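Local coordinates for protein CpuTA1 (Curtobacterium pusillum, PDB 5K3W) that binds pyridoxal-5'-phosphate and belongs to the class IV aminotransferase family of PLP-dependent proteins, at residues L147-V152 with L266-S271. Residues are numbered along the deposited sequence; the frame is centred on the assembly and turned at random.
With PLP (pyridoxal-5'-phosphate), chain C.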
loop_
_atom_site.group_PDB
_atom_site.type_symbol
_atom_site.label_atom_id
_atom_site.label_comp_id
_atom_site.label_asym_id
_atom_site.label_seq_id
_atom_site.Cartn_x
_atom_site.Cartn_y
_atom_site.Cartn_z
ATOM N N LEU A 147 -9.537 27.157 6.985
ATOM C CA LEU A 147 -9.153 28.558 6.872
ATOM C C LEU A 147 -7.781 28.767 6.243
ATOM O O LEU A 147 -7.485 29.886 5.806
ATOM C CB LEU A 147 -9.168 29.237 8.248
ATOM C CG LEU A 147 -10.467 29.197 9.065
ATOM C CD1 LEU A 147 -10.312 29.985 10.352
ATOM C CD2 LEU A 147 -11.650 29.695 8.263
ATOM N N GLY A 148 -6.944 27.730 6.189
ATOM C CA GLY A 148 -5.631 27.844 5.581
ATOM C C GLY A 148 -4.666 26.733 5.948
ATOM O O GLY A 148 -4.643 26.288 7.099
ATOM N N ILE A 149 -3.873 26.274 4.969
ATOM C CA ILE A 149 -2.828 25.276 5.166
ATOM C C ILE A 149 -1.591 25.707 4.388
ATOM O O ILE A 149 -1.690 26.356 3.342
ATOM C CB ILE A 149 -3.248 23.862 4.696
ATOM C CG1 ILE A 149 -3.820 23.914 3.278
ATOM C CG2 ILE A 149 -4.220 23.203 5.656
ATOM C CD1 ILE A 149 -4.101 22.540 2.686
ATOM N N ARG A 150 -0.419 25.335 4.902
ATOM C CA ARG A 150 0.833 25.441 4.165
ATOM C C ARG A 150 1.138 24.125 3.452
ATOM O O ARG A 150 1.002 23.041 4.031
ATOM C CB ARG A 150 1.984 25.792 5.110
ATOM C CG ARG A 150 1.768 27.058 5.924
ATOM C CD ARG A 150 2.943 27.341 6.876
ATOM N NE ARG A 150 4.233 27.489 6.200
ATOM C CZ ARG A 150 4.670 28.613 5.634
ATOM N NH1 ARG A 150 3.927 29.708 5.638
ATOM N NH2 ARG A 150 5.853 28.641 5.044
ATOM N N VAL A 151 1.572 24.220 2.199
ATOM C CA VAL A 151 1.778 23.036 1.381
ATOM C C VAL A 151 3.167 23.071 0.745
ATOM O O VAL A 151 3.751 24.135 0.526
ATOM C CB VAL A 151 0.662 22.914 0.308
ATOM C CG1 VAL A 151 0.812 21.627 -0.502
ATOM C CG2 VAL A 151 -0.713 22.966 0.973
ATOM N N VAL A 152 3.693 21.892 0.433
ATOM C CA VAL A 152 4.967 21.767 -0.260
ATOM C C VAL A 152 4.774 20.836 -1.443
ATOM O O VAL A 152 3.900 19.967 -1.431
ATOM C CB VAL A 152 6.087 21.252 0.673
ATOM C CG1 VAL A 152 6.315 22.227 1.800
ATOM C CG2 VAL A 152 5.725 19.892 1.248
ATOM N N LEU A 266 -4.961 28.753 -4.587
ATOM C CA LEU A 266 -4.930 27.298 -4.631
ATOM C C LEU A 266 -5.759 26.725 -3.493
ATOM O O LEU A 266 -5.782 27.273 -2.387
ATOM C CB LEU A 266 -3.508 26.750 -4.510
ATOM C CG LEU A 266 -2.488 27.212 -5.536
ATOM C CD1 LEU A 266 -1.117 26.756 -5.097
ATOM C CD2 LEU A 266 -2.822 26.637 -6.898
ATOM N N TRP A 267 -6.408 25.588 -3.768
ATOM C CA TRP A 267 -7.074 24.786 -2.748
ATOM C C TRP A 267 -6.711 23.317 -2.919
ATOM O O TRP A 267 -6.508 22.835 -4.037
ATOM C CB TRP A 267 -8.615 24.901 -2.803
ATOM C CG TRP A 267 -9.161 26.278 -2.642
ATOM C CD1 TRP A 267 -9.677 26.830 -1.504
ATOM C CD2 TRP A 267 -9.272 27.280 -3.660
ATOM N NE1 TRP A 267 -10.106 28.109 -1.753
ATOM C CE2 TRP A 267 -9.871 28.409 -3.071
ATOM C CE3 TRP A 267 -8.937 27.323 -5.020
ATOM C CZ2 TRP A 267 -10.125 29.583 -3.788
ATOM C CZ3 TRP A 267 -9.199 28.478 -5.733
ATOM C CH2 TRP A 267 -9.783 29.596 -5.116
ATOM N N LEU A 268 -6.640 22.611 -1.793
ATOM C CA LEU A 268 -6.748 21.158 -1.753
ATOM C C LEU A 268 -8.166 20.797 -1.329
ATOM O O LEU A 268 -8.670 21.323 -0.331
ATOM C CB LEU A 268 -5.749 20.555 -0.766
ATOM C CG LEU A 268 -4.276 20.663 -1.126
ATOM C CD1 LEU A 268 -3.467 19.754 -0.228
ATOM C CD2 LEU A 268 -4.063 20.329 -2.593
ATOM N N VAL A 269 -8.809 19.902 -2.069
ATOM C CA VAL A 269 -10.191 19.525 -1.773
ATOM C C VAL A 269 -10.293 18.009 -1.629
ATOM O O VAL A 269 -9.605 17.256 -2.325
ATOM C CB VAL A 269 -11.161 20.049 -2.858
ATOM C CG1 VAL A 269 -11.029 21.554 -2.993
ATOM C CG2 VAL A 269 -10.908 19.351 -4.208
ATOM N N SER A 270 -11.146 17.567 -0.714
ATOM C CA SER A 270 -11.369 16.149 -0.453
ATOM C C SER A 270 -12.642 16.035 0.376
ATOM O O SER A 270 -13.149 17.033 0.898
ATOM C CB SER A 270 -10.169 15.509 0.258
ATOM O OG SER A 270 -9.975 16.057 1.545
ATOM N N SER A 271 -13.149 14.801 0.504
ATOM C CA SER A 271 -14.530 14.607 0.954
ATOM C C SER A 271 -14.761 15.113 2.372
ATOM O O SER A 271 -15.766 15.784 2.633
ATOM C CB SER A 271 -14.932 13.139 0.867
ATOM O OG SER A 271 -15.156 12.759 -0.470
HETATM N N1 PLP C . -6.551 12.027 -4.186
HETATM C C2 PLP C . -6.405 10.928 -3.390
HETATM C C2A PLP C . -5.146 10.084 -3.464
HETATM C C3 PLP C . -7.423 10.580 -2.523
HETATM O O3 PLP C . -7.241 9.437 -1.731
HETATM C C4 PLP C . -8.571 11.333 -2.472
HETATM C C4A PLP C . -9.706 11.028 -1.532
HETATM C C5 PLP C . -8.716 12.433 -3.261
HETATM C C6 PLP C . -7.692 12.772 -4.130
HETATM C C5A PLP C . -9.986 13.273 -3.171
HETATM O O4P PLP C . -11.157 12.525 -3.444
HETATM P P PLP C . -12.548 12.920 -2.771
HETATM O O1P PLP C . -12.844 14.388 -2.982
HETATM O O2P PLP C . -12.548 12.609 -1.294
HETATM O O3P PLP C . -13.657 12.140 -3.428
#
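Where Ile149 and Val151 face Leu268, the closest CA atoms of strands 149-155 and 265-270, Ile149 CA and Leu268 CA, are 9.0 Å apart, too far for the strands to pair. At that separation the join is made by methyl groups alone. On strand 265-270, Leu268 makes the contact through one branch: its CD1 lies 4.1 Å from Ile149 CD1 and 4.4 Å from Val151 CG2, reaching two neighbours on the same face of the other strand. The Ile149 and Leu268 side chains cross at about a right angle, touching through their CD1 methyls, and only 95 Å² is buried in all. CG1 of Ile149 sits between the backbone N and the carbonyl carbon (chi1 50°), and the extended chi2 carries CD1 outward to its partner. Strand 265-270 pairs with strand 274-278, whose chain runs on to bond with strand 149-155, so the contact packs inside the larger, pseudobarrel-like domain of PLP fold type IV. Ala276 and Ile278 lie beside Ile149 and Val151, and Val213 beside Leu268. The same strand that presents Leu268 to this apolar layer ends at the cofactor. There Ser271 grips one phosphate oxygen of pyridoxal-5'-phosphate twice, its N donating to O2P at 2.9 Å along a bent path (134°) and its OG donating to the same O2P at 2.7 Å. Thr234, Thr235 and Arg75 also bond to the cofactor.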